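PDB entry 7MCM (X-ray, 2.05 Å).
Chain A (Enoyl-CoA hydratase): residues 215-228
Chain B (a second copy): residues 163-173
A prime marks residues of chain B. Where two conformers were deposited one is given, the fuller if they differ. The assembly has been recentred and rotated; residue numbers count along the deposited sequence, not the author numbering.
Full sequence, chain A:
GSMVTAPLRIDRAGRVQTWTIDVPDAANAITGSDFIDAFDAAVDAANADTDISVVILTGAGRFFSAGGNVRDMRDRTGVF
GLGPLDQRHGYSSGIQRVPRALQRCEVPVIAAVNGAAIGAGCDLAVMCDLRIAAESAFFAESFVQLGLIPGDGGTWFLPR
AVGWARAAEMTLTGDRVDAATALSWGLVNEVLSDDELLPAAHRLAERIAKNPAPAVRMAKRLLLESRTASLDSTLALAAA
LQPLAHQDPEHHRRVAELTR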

# COMPACT_ATOMS: atom_id res chain seq x y z
N ALA A 215 8.91 -26.04 7.70
CA ALA A 215 8.46 -24.94 8.55
C ALA A 215 9.41 -23.75 8.45
O ALA A 215 8.97 -22.59 8.47
CB ALA A 215 8.36 -25.40 10.00
N VAL A 216 10.71 -24.01 8.36
CA VAL A 216 11.68 -22.92 8.18
C VAL A 216 11.33 -22.13 6.93
O VAL A 216 11.36 -20.88 6.93
CB VAL A 216 13.10 -23.51 8.12
CG1 VAL A 216 14.09 -22.46 7.62
CG2 VAL A 216 13.51 -24.05 9.47
N ARG A 217 10.99 -22.83 5.85
CA ARG A 217 10.69 -22.16 4.59
C ARG A 217 9.35 -21.44 4.66
O ARG A 217 9.21 -20.35 4.09
CB ARG A 217 10.70 -23.19 3.46
CG ARG A 217 12.09 -23.64 3.08
CD ARG A 217 12.03 -24.70 1.99
NE ARG A 217 13.38 -25.14 1.63
CZ ARG A 217 13.77 -25.43 0.39
NH1 ARG A 217 12.95 -25.28 -0.64
NH2 ARG A 217 15.00 -25.87 0.18
N MET A 218 8.34 -22.04 5.31
CA MET A 218 7.06 -21.36 5.48
C MET A 218 7.22 -20.11 6.33
O MET A 218 6.58 -19.09 6.06
CB MET A 218 6.00 -22.26 6.12
CG MET A 218 5.29 -23.23 5.20
SD MET A 218 3.74 -23.81 5.96
CE MET A 218 4.26 -24.27 7.61
N ALA A 219 8.03 -20.19 7.38
CA ALA A 219 8.26 -19.04 8.25
C ALA A 219 8.91 -17.90 7.48
O ALA A 219 8.50 -16.74 7.63
CB ALA A 219 9.13 -19.44 9.44
N LYS A 220 9.91 -18.20 6.65
CA LYS A 220 10.52 -17.14 5.86
C LYS A 220 9.51 -16.53 4.89
O LYS A 220 9.44 -15.30 4.76
CB LYS A 220 11.74 -17.67 5.09
CG LYS A 220 12.20 -16.67 3.99
CD LYS A 220 13.64 -16.84 3.53
CE LYS A 220 14.00 -15.76 2.49
NZ LYS A 220 15.42 -15.89 2.05
N ARG A 221 8.69 -17.35 4.24
CA ARG A 221 7.67 -16.82 3.34
C ARG A 221 6.70 -15.89 4.08
O ARG A 221 6.33 -14.84 3.56
CB ARG A 221 6.90 -17.96 2.66
N LEU A 222 6.29 -16.26 5.29
CA LEU A 222 5.44 -15.37 6.09
C LEU A 222 6.15 -14.09 6.47
O LEU A 222 5.55 -13.01 6.43
CB LEU A 222 4.96 -16.06 7.36
CG LEU A 222 3.49 -16.37 7.44
CD1 LEU A 222 3.11 -16.81 8.86
CD2 LEU A 222 2.68 -15.17 7.00
N LEU A 223 7.41 -14.18 6.90
CA LEU A 223 8.15 -12.96 7.25
C LEU A 223 8.28 -12.03 6.06
O LEU A 223 8.15 -10.81 6.20
CB LEU A 223 9.53 -13.32 7.80
CG LEU A 223 9.57 -13.82 9.25
CD1 LEU A 223 10.86 -14.59 9.52
CD2 LEU A 223 9.42 -12.62 10.19
N LEU A 224 8.53 -12.59 4.87
CA LEU A 224 8.62 -11.78 3.66
C LEU A 224 7.32 -11.04 3.40
O LEU A 224 7.32 -9.84 3.10
CB LEU A 224 8.97 -12.67 2.46
CG LEU A 224 10.44 -13.11 2.43
CD1 LEU A 224 10.72 -13.91 1.17
CD2 LEU A 224 11.40 -11.91 2.54
N GLU A 225 6.19 -11.74 3.58
CA GLU A 225 4.88 -11.11 3.40
C GLU A 225 4.71 -9.93 4.35
O GLU A 225 4.18 -8.88 3.96
CB GLU A 225 3.78 -12.14 3.64
CG GLU A 225 2.36 -11.56 3.73
CD GLU A 225 1.69 -11.39 2.37
OE1 GLU A 225 2.34 -11.70 1.35
OE2 GLU A 225 0.52 -10.97 2.33
N SER A 226 5.18 -10.06 5.59
CA SER A 226 4.94 -9.03 6.59
C SER A 226 5.70 -7.73 6.31
O SER A 226 5.29 -6.67 6.79
CB SER A 226 5.28 -9.59 7.97
OG SER A 226 4.67 -10.87 8.17
N ARG A 227 6.77 -7.78 5.50
CA ARG A 227 7.50 -6.55 5.18
C ARG A 227 6.59 -5.52 4.53
O ARG A 227 6.76 -4.32 4.75
CB ARG A 227 8.69 -6.84 4.27
CG ARG A 227 9.68 -7.80 4.85
CD ARG A 227 10.96 -7.83 4.02
NE ARG A 227 10.75 -8.13 2.61
CZ ARG A 227 11.69 -8.60 1.81
NH1 ARG A 227 12.89 -8.92 2.27
NH2 ARG A 227 11.44 -8.74 0.51
N THR A 228 5.65 -5.96 3.71
CA THR A 228 4.86 -5.03 2.93
C THR A 228 3.36 -5.11 3.19
O THR A 228 2.69 -4.09 3.19
CB THR A 228 5.13 -5.25 1.43
OG1 THR A 228 5.31 -6.66 1.20
CG2 THR A 228 6.37 -4.50 1.01
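Chain B, residues 163-173: GWARAAEMTLT

The chain A stretch, starting at Ala215, comes from a helix that begins earlier in the chain, and residues 164-173 of chain B form a second helix, preceded by Gly163′ at its N-cap position. With phi/psi of 85°/161°, Gly163′ adopts a conformation in which a CB would be jammed against the preceding carbonyl oxygen. The two helices run nearly antiparallel, their N-to-C directions differing by 151°, and their axes approach to 9.5 Å. The N-terminal end of the chain B helix therefore lies near the C-terminal part of the chain A stretch: CA of Trp164′ is 8.1 Å from CA of Arg227, CA of Ala168′ is 7.3 Å from CA of Leu223, and CA of Leu172′ is 5.8 Å from CA of Val216.

The side chains interlock as reciprocal knobs. Leu172′ inserts among Val216, Ala219, Lys220 and Leu223, its CD2 lying 3.7 Å from both Ala219 CB and Val216 O. Although its CA-to-CB bond points sideways, an m,t rotamer carries the end of the side chain nearer to chain A. In return, Leu223 sits among Trp164′, Ala167′, Ala168′ and Thr171′, with its CD1 3.9 Å from both Ala168′ CA and Thr171′ CB. The Thr171′ hydroxyl is engaged within its own helix, OG1 donating to Ala167′ O at 2.7 Å.

Trp164′ closes the contact at the other end. Its indole NE1 donates a weak but nearly straight hydrogen bond to Leu223 O (3.3 Å, 171°), so this carbonyl meets the ring at its edge. Arg227 instead packs over one face, its CD 4.0 Å from the centroid of the five-membered ring of Trp164′ in a CH-pi contact. Leu224 CD2 adds an apolar contact, 3.8 Å from Trp164′ CZ2. Together the two stretches bury 481 Å², summed over both sides.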

# COMPACT_ATOMS: atom_id res chain seq x y z
N GLY B 163 13.14 -5.15 14.39
CA GLY B 163 13.79 -5.11 13.09
C GLY B 163 13.72 -6.48 12.42
O GLY B 163 13.49 -7.51 13.04
N TRP B 164 13.92 -6.47 11.11
CA TRP B 164 13.63 -7.69 10.36
C TRP B 164 14.68 -8.78 10.61
O TRP B 164 14.32 -9.95 10.75
CB TRP B 164 13.51 -7.35 8.89
CG TRP B 164 12.75 -8.39 8.15
CD1 TRP B 164 11.39 -8.48 8.01
CD2 TRP B 164 13.31 -9.51 7.46
NE1 TRP B 164 11.07 -9.59 7.26
CE2 TRP B 164 12.23 -10.23 6.90
CE3 TRP B 164 14.62 -9.97 7.25
CZ2 TRP B 164 12.42 -11.38 6.15
CZ3 TRP B 164 14.80 -11.11 6.50
CH2 TRP B 164 13.71 -11.81 5.96
N ALA B 165 15.97 -8.41 10.70
CA ALA B 165 17.00 -9.44 10.88
C ALA B 165 16.84 -10.18 12.21
O ALA B 165 17.03 -11.39 12.27
CB ALA B 165 18.40 -8.84 10.77
N ARG B 166 16.54 -9.45 13.30
CA ARG B 166 16.34 -10.10 14.60
C ARG B 166 15.04 -10.91 14.63
O ARG B 166 14.98 -11.98 15.24
CB ARG B 166 16.33 -9.05 15.72
CG ARG B 166 17.70 -8.41 16.00
CD ARG B 166 18.75 -9.44 16.44
NE ARG B 166 19.98 -8.78 16.86
CZ ARG B 166 21.14 -9.39 17.07
NH1 ARG B 166 21.27 -10.70 16.93
NH2 ARG B 166 22.19 -8.68 17.46
N ALA B 167 13.99 -10.41 13.98
CA ALA B 167 12.77 -11.20 13.88
C ALA B 167 13.02 -12.49 13.11
O ALA B 167 12.48 -13.55 13.46
CB ALA B 167 11.67 -10.37 13.21
N ALA B 168 13.85 -12.43 12.07
CA ALA B 168 14.21 -13.64 11.35
C ALA B 168 14.97 -14.60 12.26
O ALA B 168 14.68 -15.80 12.30
CB ALA B 168 15.05 -13.28 10.12
N GLU B 169 15.94 -14.08 13.02
CA GLU B 169 16.68 -14.94 13.94
C GLU B 169 15.73 -15.61 14.92
O GLU B 169 15.83 -16.82 15.15
CB GLU B 169 17.75 -14.15 14.68
CG GLU B 169 18.51 -14.99 15.71
CD GLU B 169 19.56 -14.19 16.47
OE1 GLU B 169 19.85 -13.05 16.06
OE2 GLU B 169 20.07 -14.68 17.50
N MET B 170 14.81 -14.84 15.50
CA MET B 170 13.90 -15.41 16.50
C MET B 170 12.93 -16.42 15.88
O MET B 170 12.66 -17.47 16.47
CB MET B 170 13.11 -14.30 17.21
CG MET B 170 13.97 -13.41 18.12
SD MET B 170 12.99 -12.11 18.90
CE MET B 170 11.82 -13.05 19.92
N THR B 171 12.40 -16.11 14.70
CA THR B 171 11.37 -16.95 14.08
C THR B 171 11.95 -18.21 13.44
O THR B 171 11.28 -19.24 13.43
CB THR B 171 10.60 -16.14 13.04
OG1 THR B 171 10.18 -14.91 13.64
CG2 THR B 171 9.37 -16.88 12.52
N LEU B 172 13.16 -18.14 12.89
CA LEU B 172 13.72 -19.26 12.16
C LEU B 172 14.50 -20.21 13.06
O LEU B 172 14.65 -21.38 12.71
CB LEU B 172 14.62 -18.75 11.03
CG LEU B 172 13.88 -17.80 10.08
CD1 LEU B 172 14.84 -17.17 9.07
CD2 LEU B 172 12.73 -18.49 9.37
N THR B 173 15.00 -19.73 14.20
CA THR B 173 15.59 -20.64 15.18
C THR B 173 14.58 -21.09 16.23
O THR B 173 14.69 -22.21 16.75
CB THR B 173 16.79 -20.00 15.88
OG1 THR B 173 16.34 -18.95 16.75
CG2 THR B 173 17.77 -19.43 14.87